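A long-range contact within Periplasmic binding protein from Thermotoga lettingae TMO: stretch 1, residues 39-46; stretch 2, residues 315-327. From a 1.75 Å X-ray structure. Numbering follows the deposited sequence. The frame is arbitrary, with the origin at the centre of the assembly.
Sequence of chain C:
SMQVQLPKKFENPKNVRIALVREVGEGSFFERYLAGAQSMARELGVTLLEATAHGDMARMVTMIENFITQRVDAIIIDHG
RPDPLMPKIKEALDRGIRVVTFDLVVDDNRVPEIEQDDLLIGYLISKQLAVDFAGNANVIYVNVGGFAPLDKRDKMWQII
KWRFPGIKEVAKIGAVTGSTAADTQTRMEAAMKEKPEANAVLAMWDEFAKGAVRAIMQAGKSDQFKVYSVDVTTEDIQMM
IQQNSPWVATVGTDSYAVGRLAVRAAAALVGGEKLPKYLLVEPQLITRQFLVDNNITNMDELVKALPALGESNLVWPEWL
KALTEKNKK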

# COMPACT_ATOMS: atom_id res chain seq x y z
N SER C 39 24.27 -17.43 6.95
CA SER C 39 24.01 -18.61 6.14
C SER C 39 24.21 -18.32 4.65
O SER C 39 24.62 -19.23 3.94
CB SER C 39 22.62 -19.22 6.39
OG SER C 39 21.57 -18.36 5.96
N MET C 40 23.93 -17.09 4.17
CA MET C 40 24.17 -16.79 2.74
C MET C 40 25.66 -16.72 2.47
O MET C 40 26.13 -17.25 1.47
CB MET C 40 23.48 -15.50 2.25
CG MET C 40 23.39 -15.36 0.73
SD MET C 40 22.12 -16.36 -0.10
CE MET C 40 23.01 -17.77 -0.73
N ALA C 41 26.42 -16.07 3.36
CA ALA C 41 27.88 -16.00 3.17
C ALA C 41 28.45 -17.41 3.16
O ALA C 41 29.29 -17.73 2.33
CB ALA C 41 28.52 -15.15 4.26
N ARG C 42 27.99 -18.26 4.08
CA ARG C 42 28.41 -19.67 4.10
C ARG C 42 28.20 -20.34 2.75
O ARG C 42 29.04 -21.12 2.28
CB ARG C 42 27.64 -20.47 5.15
CG ARG C 42 28.45 -21.49 5.95
CD ARG C 42 28.45 -21.10 7.43
NE ARG C 42 27.08 -21.04 7.92
CZ ARG C 42 26.63 -20.22 8.88
NH1 ARG C 42 27.43 -19.37 9.51
NH2 ARG C 42 25.34 -20.26 9.20
N GLU C 43 27.04 -20.06 2.16
CA GLU C 43 26.66 -20.65 0.89
C GLU C 43 27.48 -20.21 -0.32
O GLU C 43 27.71 -21.00 -1.24
CB GLU C 43 25.16 -20.46 0.65
CG GLU C 43 24.32 -21.53 1.37
CD GLU C 43 22.85 -21.18 1.38
OE1 GLU C 43 22.35 -20.64 0.36
OE2 GLU C 43 22.18 -21.43 2.42
N LEU C 44 27.95 -18.96 -0.33
CA LEU C 44 28.77 -18.46 -1.45
C LEU C 44 30.23 -18.84 -1.26
O LEU C 44 31.01 -18.87 -2.23
CB LEU C 44 28.65 -16.95 -1.59
CG LEU C 44 27.21 -16.47 -1.72
CD1 LEU C 44 27.16 -14.96 -1.53
CD2 LEU C 44 26.57 -16.89 -3.03
N GLY C 45 30.59 -19.15 -0.02
CA GLY C 45 31.97 -19.43 0.34
C GLY C 45 32.73 -18.14 0.59
O GLY C 45 33.96 -18.16 0.65
N VAL C 46 32.03 -17.03 0.70
CA VAL C 46 32.69 -15.73 0.94
C VAL C 46 32.86 -15.45 2.41
O VAL C 46 32.21 -16.07 3.26
CB VAL C 46 31.93 -14.50 0.32
CG1 VAL C 46 31.80 -14.63 -1.19
CG2 VAL C 46 30.57 -14.27 1.00
N VAL C 315 17.62 -11.30 -6.96
CA VAL C 315 19.07 -11.27 -7.12
C VAL C 315 19.72 -12.65 -7.09
O VAL C 315 20.51 -12.97 -6.19
CB VAL C 315 19.76 -10.35 -6.08
CG1 VAL C 315 21.23 -10.19 -6.42
CG2 VAL C 315 19.08 -8.99 -6.07
N TRP C 316 19.41 -13.45 -8.10
CA TRP C 316 20.01 -14.76 -8.27
C TRP C 316 20.61 -14.90 -9.68
O TRP C 316 20.20 -15.77 -10.45
CB TRP C 316 18.94 -15.84 -8.06
CG TRP C 316 18.52 -16.08 -6.63
CD1 TRP C 316 17.38 -15.65 -6.03
CD2 TRP C 316 19.22 -16.85 -5.65
NE1 TRP C 316 17.34 -16.07 -4.72
CE2 TRP C 316 18.46 -16.81 -4.46
CE3 TRP C 316 20.43 -17.55 -5.65
CZ2 TRP C 316 18.85 -17.45 -3.30
CZ3 TRP C 316 20.82 -18.19 -4.50
CH2 TRP C 316 20.04 -18.14 -3.33
N PRO C 317 21.61 -14.05 -10.02
CA PRO C 317 22.23 -14.20 -11.34
C PRO C 317 22.70 -15.64 -11.56
O PRO C 317 22.94 -16.37 -10.59
CB PRO C 317 23.42 -13.23 -11.32
CG PRO C 317 23.44 -12.60 -9.96
CD PRO C 317 22.12 -12.87 -9.30
N GLU C 318 22.84 -16.05 -12.81
CA GLU C 318 23.09 -17.45 -13.08
C GLU C 318 24.32 -17.96 -12.36
O GLU C 318 24.30 -19.02 -11.73
CB GLU C 318 23.26 -17.69 -14.59
CG GLU C 318 22.00 -17.44 -15.40
CD GLU C 318 20.81 -18.20 -14.86
OE1 GLU C 318 19.69 -17.67 -14.98
OE2 GLU C 318 20.99 -19.32 -14.32
N TRP C 319 25.41 -17.19 -12.47
CA TRP C 319 26.68 -17.59 -11.87
C TRP C 319 26.62 -17.74 -10.34
O TRP C 319 27.27 -18.60 -9.77
CB TRP C 319 27.79 -16.60 -12.28
CG TRP C 319 27.60 -15.19 -11.81
CD1 TRP C 319 27.04 -14.15 -12.52
CD2 TRP C 319 28.01 -14.65 -10.55
NE1 TRP C 319 27.06 -13.01 -11.75
CE2 TRP C 319 27.64 -13.28 -10.54
CE3 TRP C 319 28.62 -15.18 -9.42
CZ2 TRP C 319 27.91 -12.45 -9.47
CZ3 TRP C 319 28.86 -14.34 -8.33
CH2 TRP C 319 28.49 -12.99 -8.37
N LEU C 320 25.82 -16.91 -9.69
CA LEU C 320 25.73 -16.97 -8.25
C LEU C 320 24.97 -18.18 -7.75
O LEU C 320 25.36 -18.78 -6.74
CB LEU C 320 25.07 -15.69 -7.71
CG LEU C 320 25.18 -15.48 -6.20
CD1 LEU C 320 25.44 -14.01 -5.90
CD2 LEU C 320 23.93 -15.96 -5.46
N LYS C 321 23.86 -18.53 -8.39
CA LYS C 321 23.08 -19.70 -7.95
C LYS C 321 23.85 -20.95 -8.32
O LYS C 321 23.84 -21.91 -7.56
CB LYS C 321 21.66 -19.72 -8.51
CG LYS C 321 21.53 -20.34 -9.90
CD LYS C 321 20.11 -20.30 -10.43
CE LYS C 321 19.56 -18.88 -10.48
NZ LYS C 321 18.44 -18.71 -11.44
N ALA C 322 24.51 -20.94 -9.48
CA ALA C 322 25.40 -22.04 -9.88
C ALA C 322 26.51 -22.24 -8.84
O ALA C 322 26.81 -23.35 -8.46
CB ALA C 322 26.01 -21.77 -11.25
N LEU C 323 27.09 -21.14 -8.38
CA LEU C 323 28.12 -21.17 -7.34
C LEU C 323 27.64 -21.81 -6.03
O LEU C 323 28.35 -22.63 -5.46
CB LEU C 323 28.61 -19.74 -7.08
CG LEU C 323 29.63 -19.52 -5.98
CD1 LEU C 323 30.81 -20.47 -6.07
CD2 LEU C 323 30.09 -18.07 -6.06
N THR C 324 26.45 -21.44 -5.56
CA THR C 324 25.85 -22.09 -4.38
C THR C 324 25.56 -23.60 -4.61
O THR C 324 25.46 -24.35 -3.64
CB THR C 324 24.55 -21.39 -3.91
OG1 THR C 324 23.55 -21.47 -4.93
CG2 THR C 324 24.78 -19.91 -3.52
N GLU C 325 25.43 -24.03 -5.87
CA GLU C 325 25.31 -25.46 -6.19
C GLU C 325 26.61 -26.18 -5.84
O GLU C 325 26.60 -27.21 -5.16
CB GLU C 325 24.99 -25.71 -7.67
CG GLU C 325 23.76 -24.99 -8.21
CD GLU C 325 22.47 -25.34 -7.49
OE1 GLU C 325 22.33 -26.49 -7.03
OE2 GLU C 325 21.59 -24.46 -7.39
N LYS C 326 27.73 -25.64 -6.32
CA LYS C 326 29.06 -26.25 -6.11
C LYS C 326 29.50 -26.33 -4.64
O LYS C 326 30.24 -27.23 -4.28
CB LYS C 326 30.13 -25.51 -6.94
N ASN C 327 29.04 -25.39 -3.80
CA ASN C 327 29.37 -25.40 -2.37
C ASN C 327 28.35 -26.23 -1.59
O ASN C 327 27.55 -26.95 -2.18
CB ASN C 327 29.39 -23.98 -1.78
CG ASN C 327 30.28 -23.03 -2.58
OD1 ASN C 327 31.12 -23.44 -3.37
ND2 ASN C 327 30.06 -21.73 -2.38

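Two helices nearly 280 residues apart in sequence meet here almost at right angles: their axes cross at 82° and approach to 9.1 Å. Such a steep crossing keeps the shared patch short, and the 341 Å² buried in total falls mostly on the last turn of the first helix and one side of the second. The backbones come nearest at Leu-44 and Thr-324, whose CA atoms lie 5.5 Å apart.

Ser-39 and Ala-41 are buried but stay out of reach of the second stretch. The contact begins with Met-40. Its CA-to-CB bond points sideways, yet the long side chain, with chi1 t and chi2 p, brings its end across. The terminal methyl CE serves two partners, lying 4.0 Å from CH2 of Trp-316 and 3.9 Å from CG2 of Thr-324. The sulfur SD sits 5.2 Å from the centroid of the six-membered ring of Trp-316, 49° off the ring normal, an oblique approach. The side chain thus touches both the loop before the second helix and Thr-324, eight residues on from Trp-316. Arg-42 takes no part; its end leads away from the contact.

Glu-43 contributes chiefly through its backbone. Its carbonyl O accepts a hydrogen bond from ND2 of Asn-327 at 2.7 Å, with an angle of 154° at the hydrogen. This carbonyl lies in the last turn of its helix. No backbone amide within the stretch bonds to it; the side-chain amide of Asn-327 does. The same O lies 3.8 Å from CA of Thr-324, which shows how closely the backbones pack. The carboxylate is engaged elsewhere in the structure, while CB of Glu-43 lies 4.2 Å from CG2 of Thr-324.

Leu-44 is the centre of the contact and has the largest area covered by the other stretch. Its CA-to-CB bond points away, but with chi1 m and chi2 t the end of the side chain comes nearer the second helix. CD2 of Leu-44 reaches CG2 of Thr-324 at 3.5 Å and CD2 of Leu-320 at 3.7 Å, touching residues one helical turn apart. Thr-324 is well suited to this place: its OG1 donates to O of Lys-321 in its own helix at 2.7 Å, satisfying the hydroxyl, while its methyl meets Met-40, Glu-43 and Leu-44. The backbone of Leu-44 takes part too, with its O 4.0 Å from CD2 of Leu-323 and 3.0 Å from ND2 of Asn-327.

Gly-45, the first residue past the helix, has phi 83°, a positive value that by itself favours glycine. An ideal CB would point toward the second stretch and lie 3.4 Å from ND2 of Asn-327, close but without a clash; the positive phi is the clearer ground for glycine. Val-46 then leaves the contact. The lesson for design is an apolar patch built on Leu-44, the methyl of Thr-324 and Leu-320, with one side-chain amide fastening the helix end beside it.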